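Local coordinates for protein putative pterin-4-alpha-carbinolamine dehydratase (Brucella melitensis, PDB 3JST) that probably catalyses the dehydration of 4a-hydroxytetrahydrobiopterin to dihydrobiopterin and water, as a member of the pterin-4-alpha-carbinolamine dehydratase family, at residues E13-W21 against I86-A94; E28-F39 against N64-A74. All coordinates share one frame; numbering follows the deposited sequence.

Contact 1. Residues E13-W21 against I86-A94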
loop_
_atom_site.group_PDB
_atom_site.type_symbol
_atom_site.label_atom_id
_atom_site.label_comp_id
_atom_site.label_asym_id
_atom_site.label_seq_id
_atom_site.Cartn_x
_atom_site.Cartn_y
_atom_site.Cartn_z
ATOM N N GLU A 13 -4.193 -7.542 12.530
ATOM C CA GLU A 13 -3.430 -8.772 12.390
ATOM C C GLU A 13 -2.619 -8.772 11.097
ATOM O O GLU A 13 -1.442 -9.119 11.108
ATOM C CB GLU A 13 -4.357 -9.994 12.437
ATOM C CG GLU A 13 -3.628 -11.338 12.489
ATOM C CD GLU A 13 -2.752 -11.489 13.720
ATOM O OE1 GLU A 13 -3.032 -10.832 14.754
ATOM O OE2 GLU A 13 -1.778 -12.272 13.669
ATOM N N ALA A 14 -3.250 -8.369 9.994
ATOM C CA ALA A 14 -2.585 -8.349 8.689
ATOM C C ALA A 14 -1.411 -7.377 8.666
ATOM O O ALA A 14 -0.408 -7.635 8.010
ATOM C CB ALA A 14 -3.578 -7.998 7.580
ATOM N N LEU A 15 -1.535 -6.266 9.385
ATOM C CA LEU A 15 -0.479 -5.252 9.414
ATOM C C LEU A 15 0.814 -5.755 10.063
ATOM O O LEU A 15 1.895 -5.251 9.762
ATOM C CB LEU A 15 -0.967 -3.992 10.127
ATOM C CG LEU A 15 -1.957 -3.144 9.324
ATOM C CD1 LEU A 15 -2.711 -2.180 10.238
ATOM C CD2 LEU A 15 -1.246 -2.387 8.209
ATOM N N ARG A 16 0.706 -6.754 10.937
ATOM C CA ARG A 16 1.876 -7.278 11.637
ATOM C C ARG A 16 2.953 -7.770 10.666
ATOM O O ARG A 16 4.141 -7.553 10.897
ATOM C CB ARG A 16 1.476 -8.380 12.619
ATOM C CG ARG A 16 0.665 -7.859 13.795
ATOM C CD ARG A 16 0.209 -8.980 14.726
ATOM N NE ARG A 16 1.277 -9.472 15.594
ATOM C CZ ARG A 16 1.717 -8.857 16.695
ATOM N NH1 ARG A 16 1.203 -7.689 17.088
ATOM N NH2 ARG A 16 2.694 -9.410 17.409
ATOM N N ALA A 17 2.524 -8.393 9.569
ATOM C CA ALA A 17 3.443 -8.911 8.560
ATOM C C ALA A 17 3.894 -7.843 7.551
ATOM O O ALA A 17 4.742 -8.120 6.700
ATOM C CB ALA A 17 2.800 -10.099 7.828
ATOM N N LEU A 18 3.342 -6.630 7.657
ATOM C CA LEU A 18 3.635 -5.545 6.722
ATOM C C LEU A 18 4.441 -4.439 7.415
ATOM O O LEU A 18 3.877 -3.463 7.906
ATOM C CB LEU A 18 2.330 -4.980 6.144
ATOM C CG LEU A 18 1.417 -5.950 5.388
ATOM C CD1 LEU A 18 0.064 -5.307 5.114
ATOM C CD2 LEU A 18 2.068 -6.424 4.084
ATOM N N ASP A 19 5.762 -4.601 7.448
ATOM C CA ASP A 19 6.649 -3.655 8.129
ATOM C C ASP A 19 6.434 -2.224 7.627
ATOM O O ASP A 19 6.382 -1.984 6.424
ATOM C CB ASP A 19 8.120 -4.062 7.942
ATOM C CG ASP A 19 9.084 -3.145 8.689
ATOM O OD1 ASP A 19 8.873 -2.896 9.893
ATOM O OD2 ASP A 19 10.055 -2.670 8.064
ATOM N N GLY A 20 6.289 -1.291 8.565
ATOM C CA GLY A 20 6.122 0.129 8.252
ATOM C C GLY A 20 4.699 0.572 7.947
ATOM O O GLY A 20 4.443 1.772 7.834
ATOM N N TRP A 21 3.770 -0.380 7.804
ATOM C CA TRP A 21 2.378 -0.053 7.485
ATOM C C TRP A 21 1.525 0.109 8.747
ATOM O O TRP A 21 1.695 -0.628 9.732
ATOM C CB TRP A 21 1.762 -1.110 6.560
ATOM C CG TRP A 21 2.339 -1.086 5.176
ATOM C CD1 TRP A 21 3.485 -1.698 4.753
ATOM C CD2 TRP A 21 1.807 -0.397 4.034
ATOM N NE1 TRP A 21 3.694 -1.441 3.416
ATOM C CE2 TRP A 21 2.678 -0.648 2.950
ATOM C CE3 TRP A 21 0.676 0.401 3.820
ATOM C CZ2 TRP A 21 2.459 -0.125 1.677
ATOM C CZ3 TRP A 21 0.452 0.915 2.552
ATOM C CH2 TRP A 21 1.347 0.653 1.495
ATOM N N ILE A 86 -3.562 -5.611 0.930
ATOM C CA ILE A 86 -2.518 -6.412 1.563
ATOM C C ILE A 86 -1.491 -6.874 0.525
ATOM O O ILE A 86 -0.295 -6.808 0.771
ATOM C CB ILE A 86 -3.098 -7.644 2.300
ATOM C CG1 ILE A 86 -4.175 -7.232 3.323
ATOM C CG2 ILE A 86 -1.983 -8.428 2.985
ATOM C CD1 ILE A 86 -3.799 -6.064 4.237
ATOM N N LYS A 87 -1.960 -7.340 -0.628
ATOM C CA LYS A 87 -1.063 -7.768 -1.709
ATOM C C LYS A 87 -0.177 -6.620 -2.198
ATOM O O LYS A 87 1.027 -6.799 -2.421
ATOM C CB LYS A 87 -1.861 -8.348 -2.881
ATOM C CG LYS A 87 -2.465 -9.705 -2.592
ATOM C CD LYS A 87 -3.311 -10.219 -3.751
ATOM C CE LYS A 87 -2.463 -10.890 -4.808
ATOM N NZ LYS A 87 -3.295 -11.440 -5.921
ATOM N N MET A 88 -0.776 -5.444 -2.357
ATOM C CA MET A 88 -0.047 -4.274 -2.834
ATOM C C MET A 88 0.996 -3.823 -1.811
ATOM O O MET A 88 2.135 -3.554 -2.171
ATOM C CB MET A 88 -1.014 -3.130 -3.164
ATOM C CG MET A 88 -0.340 -1.835 -3.613
ATOM S SD MET A 88 0.706 -2.024 -5.069
ATOM C CE MET A 88 -0.535 -1.970 -6.369
ATOM N N ALA A 89 0.607 -3.751 -0.541
ATOM C CA ALA A 89 1.540 -3.376 0.522
ATOM C C ALA A 89 2.711 -4.359 0.592
ATOM O O ALA A 89 3.866 -3.954 0.722
ATOM C CB ALA A 89 0.822 -3.304 1.865
ATOM N N ARG A 90 2.396 -5.649 0.496
ATOM C CA ARG A 90 3.403 -6.703 0.469
ATOM C C ARG A 90 4.385 -6.510 -0.687
ATOM O O ARG A 90 5.594 -6.574 -0.479
ATOM C CB ARG A 90 2.726 -8.077 0.368
ATOM C CG ARG A 90 3.681 -9.264 0.274
ATOM C CD ARG A 90 2.942 -10.599 0.139
ATOM N NE ARG A 90 1.941 -10.785 1.185
ATOM C CZ ARG A 90 0.654 -11.094 0.992
ATOM N NH1 ARG A 90 0.151 -11.276 -0.228
ATOM N NH2 ARG A 90 -0.143 -11.234 2.045
ATOM N N LYS A 91 3.858 -6.271 -1.891
ATOM C CA LYS A 91 4.691 -6.095 -3.087
ATOM C C LYS A 91 5.555 -4.844 -2.982
ATOM O O LYS A 91 6.739 -4.874 -3.324
ATOM C CB LYS A 91 3.834 -6.009 -4.354
ATOM C CG LYS A 91 4.637 -5.973 -5.658
ATOM C CD LYS A 91 5.323 -7.315 -5.950
ATOM C CE LYS A 91 5.841 -7.359 -7.379
ATOM N NZ LYS A 91 6.462 -8.662 -7.730
ATOM N N MET A 92 4.950 -3.751 -2.519
ATOM C CA MET A 92 5.678 -2.501 -2.293
ATOM C C MET A 92 6.833 -2.695 -1.318
ATOM O O MET A 92 7.931 -2.190 -1.547
ATOM C CB MET A 92 4.738 -1.413 -1.781
ATOM C CG MET A 92 3.893 -0.795 -2.875
ATOM S SD MET A 92 2.764 0.468 -2.273
ATOM C CE MET A 92 2.199 1.142 -3.836
ATOM N N ASN A 93 6.580 -3.429 -0.236
ATOM C CA ASN A 93 7.633 -3.753 0.724
ATOM C C ASN A 93 8.769 -4.560 0.094
ATOM O O ASN A 93 9.935 -4.355 0.434
ATOM C CB ASN A 93 7.060 -4.480 1.950
ATOM C CG ASN A 93 6.535 -3.520 3.002
ATOM O OD1 ASN A 93 6.270 -2.353 2.710
ATOM N ND2 ASN A 93 6.396 -4.000 4.239
ATOM N N ALA A 94 8.422 -5.460 -0.826
ATOM C CA ALA A 94 9.415 -6.257 -1.542
ATOM C C ALA A 94 10.233 -5.383 -2.497
ATOM O O ALA A 94 11.449 -5.520 -2.577
ATOM C CB ALA A 94 8.741 -7.402 -2.307
HETATM O O HOH W 1 7.055 -6.714 5.724
#
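The type II beta turn Leu18-Trp21, which follows helix 8-16, is fastened to helix 83-96 by Trp21, Leu18 and Asn93, an arrangement that illustrates how one amide can fix a turn. Ala89 CB lies over the centre of the six-membered ring of Trp21, a CH-pi contact 3.6 Å from its centroid, while Met92 SD stands at the ring edge, 4.0 Å from Trp21 CZ2, in a Met-aromatic contact. The indole NE1 donates to Asn93 OD1 at 2.8 Å; the oxygen is close to the ring plane, but the donor sits 45° above the plane of the amide carbonyl. At the other end of the same amide, Asn93 ND2 donates to Asp19 O at 3.0 Å, on a lone pair in the carbonyl plane. A water accepts from Asn93 ND2 and Asp19 N and donates to Ala17 O. Next to this polar cluster, Leu18 forks over the helix: CD1 reaches Ala89 CB (3.9 Å) and Ile86 CD1, and CD2 packs on the backbone at Arg90 N. Ile86 CD1 also meets Ala14 CB at 3.9 Å. With OD1 accepting from the indole and Arg32, and ND2 donating, the amide's rotation is defined and the indole N-H has an acceptor.

Contact 2. Residues E28-F39 against N64-A74. With EDO (1,2-ethanediol), chain C.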
loop_
_atom_site.group_PDB
_atom_site.type_symbol
_atom_site.label_atom_id
_atom_site.label_comp_id
_atom_site.label_asym_id
_atom_site.label_seq_id
_atom_site.Cartn_x
_atom_site.Cartn_y
_atom_site.Cartn_z
ATOM N N GLU A 28 -10.740 3.677 6.924
ATOM C CA GLU A 28 -10.603 2.268 6.551
ATOM C C GLU A 28 -9.587 2.163 5.416
ATOM O O GLU A 28 -9.939 1.979 4.248
ATOM C CB GLU A 28 -11.955 1.678 6.142
ATOM C CG GLU A 28 -13.022 1.759 7.224
ATOM C CD GLU A 28 -12.633 1.032 8.496
ATOM O OE1 GLU A 28 -12.077 -0.086 8.406
ATOM O OE2 GLU A 28 -12.890 1.579 9.589
ATOM N N ALA A 29 -8.321 2.303 5.788
ATOM C CA ALA A 29 -7.222 2.318 4.839
ATOM C C ALA A 29 -5.910 2.083 5.585
ATOM O O ALA A 29 -5.835 2.278 6.806
ATOM C CB ALA A 29 -7.187 3.660 4.087
ATOM N N ILE A 30 -4.883 1.656 4.858
ATOM C CA ILE A 30 -3.555 1.474 5.447
ATOM C C ILE A 30 -2.536 2.341 4.724
ATOM O O ILE A 30 -2.728 2.700 3.557
ATOM C CB ILE A 30 -3.111 -0.012 5.448
ATOM C CG1 ILE A 30 -3.015 -0.571 4.021
ATOM C CG2 ILE A 30 -4.078 -0.843 6.294
ATOM C CD1 ILE A 30 -2.473 -2.005 3.949
ATOM N N THR A 31 -1.457 2.685 5.419
ATOM C CA THR A 31 -0.502 3.641 4.890
ATOM C C THR A 31 0.934 3.360 5.333
ATOM O O THR A 31 1.176 2.845 6.426
ATOM C CB THR A 31 -0.908 5.097 5.268
ATOM O OG1 THR A 31 -0.114 6.032 4.525
ATOM C CG2 THR A 31 -0.750 5.351 6.772
ATOM N N ARG A 32 1.872 3.669 4.442
ATOM C CA ARG A 32 3.287 3.719 4.773
ATOM C C ARG A 32 3.936 4.901 4.052
ATOM O O ARG A 32 3.585 5.218 2.908
ATOM C CB ARG A 32 4.002 2.423 4.379
ATOM C CG ARG A 32 5.504 2.461 4.681
ATOM C CD ARG A 32 6.198 1.121 4.515
ATOM N NE ARG A 32 7.619 1.248 4.837
ATOM C CZ ARG A 32 8.564 0.351 4.554
ATOM N NH1 ARG A 32 9.824 0.599 4.904
ATOM N NH2 ARG A 32 8.269 -0.788 3.932
ATOM N N SER A 33 4.874 5.544 4.735
ATOM C CA SER A 33 5.714 6.570 4.149
ATOM C C SER A 33 7.077 5.959 3.869
ATOM O O SER A 33 7.784 5.545 4.794
ATOM C CB SER A 33 5.859 7.756 5.103
ATOM O OG SER A 33 4.611 8.398 5.291
ATOM N N PHE A 34 7.418 5.871 2.587
ATOM C CA PHE A 34 8.712 5.370 2.159
ATOM C C PHE A 34 9.664 6.550 2.020
ATOM O O PHE A 34 9.267 7.629 1.572
ATOM C CB PHE A 34 8.596 4.640 0.819
ATOM C CG PHE A 34 7.749 3.392 0.870
ATOM C CD1 PHE A 34 8.338 2.145 1.059
ATOM C CD2 PHE A 34 6.367 3.464 0.721
ATOM C CE1 PHE A 34 7.561 0.989 1.098
ATOM C CE2 PHE A 34 5.583 2.321 0.759
ATOM C CZ PHE A 34 6.181 1.079 0.947
ATOM N N LYS A 35 10.914 6.331 2.414
ATOM C CA LYS A 35 11.972 7.315 2.276
ATOM C C LYS A 35 13.130 6.650 1.545
ATOM O O LYS A 35 13.724 5.700 2.049
ATOM C CB LYS A 35 12.421 7.799 3.653
ATOM C CG LYS A 35 13.434 8.938 3.635
ATOM C CD LYS A 35 12.769 10.282 3.359
ATOM C CE LYS A 35 13.714 11.445 3.647
ATOM N NZ LYS A 35 14.100 11.505 5.085
ATOM N N PHE A 36 13.437 7.144 0.353
ATOM C CA PHE A 36 14.526 6.611 -0.453
ATOM C C PHE A 36 15.708 7.571 -0.424
ATOM O O PHE A 36 15.618 8.654 0.149
ATOM C CB PHE A 36 14.033 6.370 -1.875
ATOM C CG PHE A 36 12.870 5.429 -1.943
ATOM C CD1 PHE A 36 13.072 4.057 -1.874
ATOM C CD2 PHE A 36 11.571 5.910 -2.033
ATOM C CE1 PHE A 36 12.001 3.179 -1.926
ATOM C CE2 PHE A 36 10.495 5.038 -2.086
ATOM C CZ PHE A 36 10.711 3.668 -2.032
ATOM N N LYS A 37 16.828 7.174 -1.014
ATOM C CA LYS A 37 18.017 8.017 -0.972
ATOM C C LYS A 37 17.926 9.207 -1.927
ATOM O O LYS A 37 18.555 10.237 -1.688
ATOM C CB LYS A 37 19.295 7.201 -1.217
ATOM C CG LYS A 37 19.463 6.612 -2.615
ATOM C CD LYS A 37 20.905 6.122 -2.805
ATOM C CE LYS A 37 21.008 5.019 -3.849
ATOM N NZ LYS A 37 20.268 3.791 -3.426
ATOM N N ASP A 38 17.142 9.073 -2.996
ATOM C CA ASP A 38 16.969 10.157 -3.966
ATOM C C ASP A 38 15.680 9.997 -4.776
ATOM O O ASP A 38 14.930 9.037 -4.580
ATOM C CB ASP A 38 18.197 10.252 -4.894
ATOM C CG ASP A 38 18.542 8.929 -5.583
ATOM O OD1 ASP A 38 17.684 8.026 -5.702
ATOM O OD2 ASP A 38 19.699 8.797 -6.018
ATOM N N PHE A 39 15.418 10.941 -5.675
ATOM C CA PHE A 39 14.239 10.861 -6.534
ATOM C C PHE A 39 14.293 9.653 -7.470
ATOM O O PHE A 39 13.294 8.957 -7.639
ATOM C CB PHE A 39 14.057 12.148 -7.344
ATOM C CG PHE A 39 12.943 12.074 -8.345
ATOM C CD1 PHE A 39 11.616 12.132 -7.932
ATOM C CD2 PHE A 39 13.218 11.927 -9.701
ATOM C CE1 PHE A 39 10.580 12.051 -8.855
ATOM C CE2 PHE A 39 12.193 11.851 -10.629
ATOM C CZ PHE A 39 10.872 11.907 -10.207
ATOM N N ASN A 64 4.327 11.899 -3.885
ATOM C CA ASN A 64 5.788 11.907 -3.979
ATOM C C ASN A 64 6.324 13.335 -3.924
ATOM O O ASN A 64 5.734 14.255 -4.489
ATOM C CB ASN A 64 6.249 11.185 -5.256
ATOM C CG ASN A 64 7.697 11.482 -5.622
ATOM O OD1 ASN A 64 7.960 12.144 -6.621
ATOM N ND2 ASN A 64 8.640 10.994 -4.816
ATOM N N ALA A 65 7.426 13.505 -3.203
ATOM C CA ALA A 65 8.172 14.755 -3.164
ATOM C C ALA A 65 9.647 14.385 -3.069
ATOM O O ALA A 65 10.107 13.946 -2.021
ATOM C CB ALA A 65 7.753 15.601 -1.970
ATOM N N TYR A 66 10.365 14.531 -4.180
ATOM C CA TYR A 66 11.759 14.096 -4.290
ATOM C C TYR A 66 11.918 12.626 -3.856
ATOM O O TYR A 66 11.472 11.730 -4.572
ATOM C CB TYR A 66 12.697 15.059 -3.533
ATOM C CG TYR A 66 14.176 14.779 -3.754
ATOM C CD1 TYR A 66 14.728 14.845 -5.027
ATOM C CD2 TYR A 66 15.016 14.445 -2.694
ATOM C CE1 TYR A 66 16.070 14.575 -5.245
ATOM C CE2 TYR A 66 16.367 14.178 -2.902
ATOM C CZ TYR A 66 16.886 14.245 -4.180
ATOM O OH TYR A 66 18.222 13.990 -4.401
ATOM N N ASN A 67 12.494 12.374 -2.680
ATOM C CA ASN A 67 12.806 11.003 -2.260
ATOM C C ASN A 67 11.759 10.351 -1.353
ATOM O O ASN A 67 11.944 9.209 -0.911
ATOM C CB ASN A 67 14.178 10.964 -1.579
ATOM C CG ASN A 67 14.226 11.785 -0.300
ATOM O OD1 ASN A 67 13.429 12.704 -0.101
ATOM N ND2 ASN A 67 15.174 11.460 0.570
ATOM N N ARG A 68 10.669 11.066 -1.077
ATOM C CA ARG A 68 9.597 10.551 -0.223
ATOM C C ARG A 68 8.429 10.076 -1.062
ATOM O O ARG A 68 7.999 10.783 -1.972
ATOM C CB ARG A 68 9.098 11.634 0.737
ATOM C CG ARG A 68 10.112 12.045 1.784
ATOM C CD ARG A 68 9.569 13.123 2.713
ATOM N NE ARG A 68 9.697 14.470 2.144
ATOM C CZ ARG A 68 8.690 15.280 1.803
ATOM N NH1 ARG A 68 7.417 14.919 1.959
ATOM N NH2 ARG A 68 8.962 16.485 1.307
ATOM N N VAL A 69 7.914 8.887 -0.748
ATOM C CA VAL A 69 6.658 8.415 -1.320
ATOM C C VAL A 69 5.721 7.965 -0.199
ATOM O O VAL A 69 6.038 7.027 0.536
ATOM C CB VAL A 69 6.851 7.236 -2.306
ATOM C CG1 VAL A 69 5.548 6.968 -3.047
ATOM C CG2 VAL A 69 7.984 7.521 -3.280
ATOM N N ASP A 70 4.587 8.654 -0.062
ATOM C CA ASP A 70 3.565 8.292 0.913
ATOM C C ASP A 70 2.451 7.555 0.197
ATOM O O ASP A 70 1.894 8.071 -0.766
ATOM C CB ASP A 70 2.991 9.541 1.590
ATOM C CG ASP A 70 4.057 10.379 2.261
ATOM O OD1 ASP A 70 4.988 9.799 2.850
ATOM O OD2 ASP A 70 3.967 11.621 2.181
ATOM N N VAL A 71 2.124 6.358 0.681
ATOM C CA VAL A 71 1.118 5.507 0.055
ATOM C C VAL A 71 -0.038 5.234 1.014
ATOM O O VAL A 71 0.185 4.897 2.180
ATOM C CB VAL A 71 1.728 4.154 -0.372
ATOM C CG1 VAL A 71 0.695 3.305 -1.108
ATOM C CG2 VAL A 71 2.968 4.372 -1.235
ATOM N N THR A 72 -1.263 5.394 0.512
ATOM C CA THR A 72 -2.480 4.976 1.207
ATOM C C THR A 72 -3.246 3.984 0.329
ATOM O O THR A 72 -3.451 4.229 -0.867
ATOM C CB THR A 72 -3.397 6.174 1.523
ATOM O OG1 THR A 72 -2.720 7.071 2.410
ATOM C CG2 THR A 72 -4.701 5.714 2.173
ATOM N N LEU A 73 -3.667 2.872 0.926
ATOM C CA LEU A 73 -4.364 1.810 0.203
ATOM C C LEU A 73 -5.719 1.509 0.833
ATOM O O LEU A 73 -5.822 1.307 2.042
ATOM C CB LEU A 73 -3.522 0.531 0.190
ATOM C CG LEU A 73 -2.112 0.611 -0.407
ATOM C CD1 LEU A 73 -1.376 -0.708 -0.187
ATOM C CD2 LEU A 73 -2.142 0.977 -1.887
ATOM N N ALA A 74 -6.748 1.492 -0.011
ATOM C CA ALA A 74 -8.078 1.003 0.340
ATOM C C ALA A 74 -8.731 0.510 -0.950
ATOM O O ALA A 74 -8.287 0.864 -2.043
ATOM C CB ALA A 74 -8.916 2.110 0.973
HETATM C C1 EDO C . -2.118 9.513 0.149
HETATM O O1 EDO C . -2.154 10.944 0.196
HETATM C C2 EDO C . -0.714 9.022 0.449
HETATM O O2 EDO C . -0.598 8.723 1.842
#
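Strands 30-35 and 68-73 pair as the two central, antiparallel strands of a four-stranded sheet, a worked case of backbone polarity satisfied by register. Ile30-Leu73, Arg32-Val71 and Phe34-Val69 are hydrogen-bonded pairs, each with two N-H...O=C bonds; Leu73 N to Ile30 O, at 2.8 Å, is among the shorter. Thr31 bonds its backbone to Gln22, and Asp70 and Thr72 theirs to Phe63 and Glu61. Phe36 N continues the ladder to Asn67 O, and Asn67 ND2 returns a bond to Phe36 O at 2.9 Å. Val71 O has a second donor besides Arg32 N: Thr31 OG1, 2.6 Å away and 42° above the carbonyl plane, brought there by a chi1 of -169° that sets the hydroxyl anti to the backbone N. On the same face Ser33 OG donates to Asp70 OD1 at 2.8 Å from above the carboxylate plane, and Thr72 OG1 shares a hydrogen bond with the ethanediol O2. The other face is mostly apolar, apart from Arg32, which bonds Asn93; Phe34 CE2 meets Val71 CG2 and, just past the strand, Phe36 CE2 meets Val69 CG2, with Phe45 against both rings. Just before the type II' turn Ala65-Arg68, Asn64 ND2 donates to Tyr66 O and Arg68 O, and the latter also accepts from Ala65 N. Beyond the ladder, the face of the Tyr66 ring lies against the backbone at Phe39 N, and Phe39 CB is 3.6 Å from Tyr66 CD1.

In the fold
Contact 1 covers part of the sheet whose two central strands make contact 2, and the centres of the two contacts lie about 13 Å apart. The polar link between them is Arg32: its NH2 is 2.8 Å from Asn93 OD1, a probable hydrogen bond, so the oxygen that takes the indole N-H of contact 1 also ties the helix to strand 30-35. Packing adds to this, with Trp21 CE3 3.3 Å from Thr31 C and Gly20 O 3.4 Å from Arg32 CG. Met92 rests on Val71 and Met88 on Leu73, placing helix 83-96 on the face bearing those residues. The ethanediol, probably from the crystallisation liquor, binds at Thr72, on the face bearing Thr31 and Asp70.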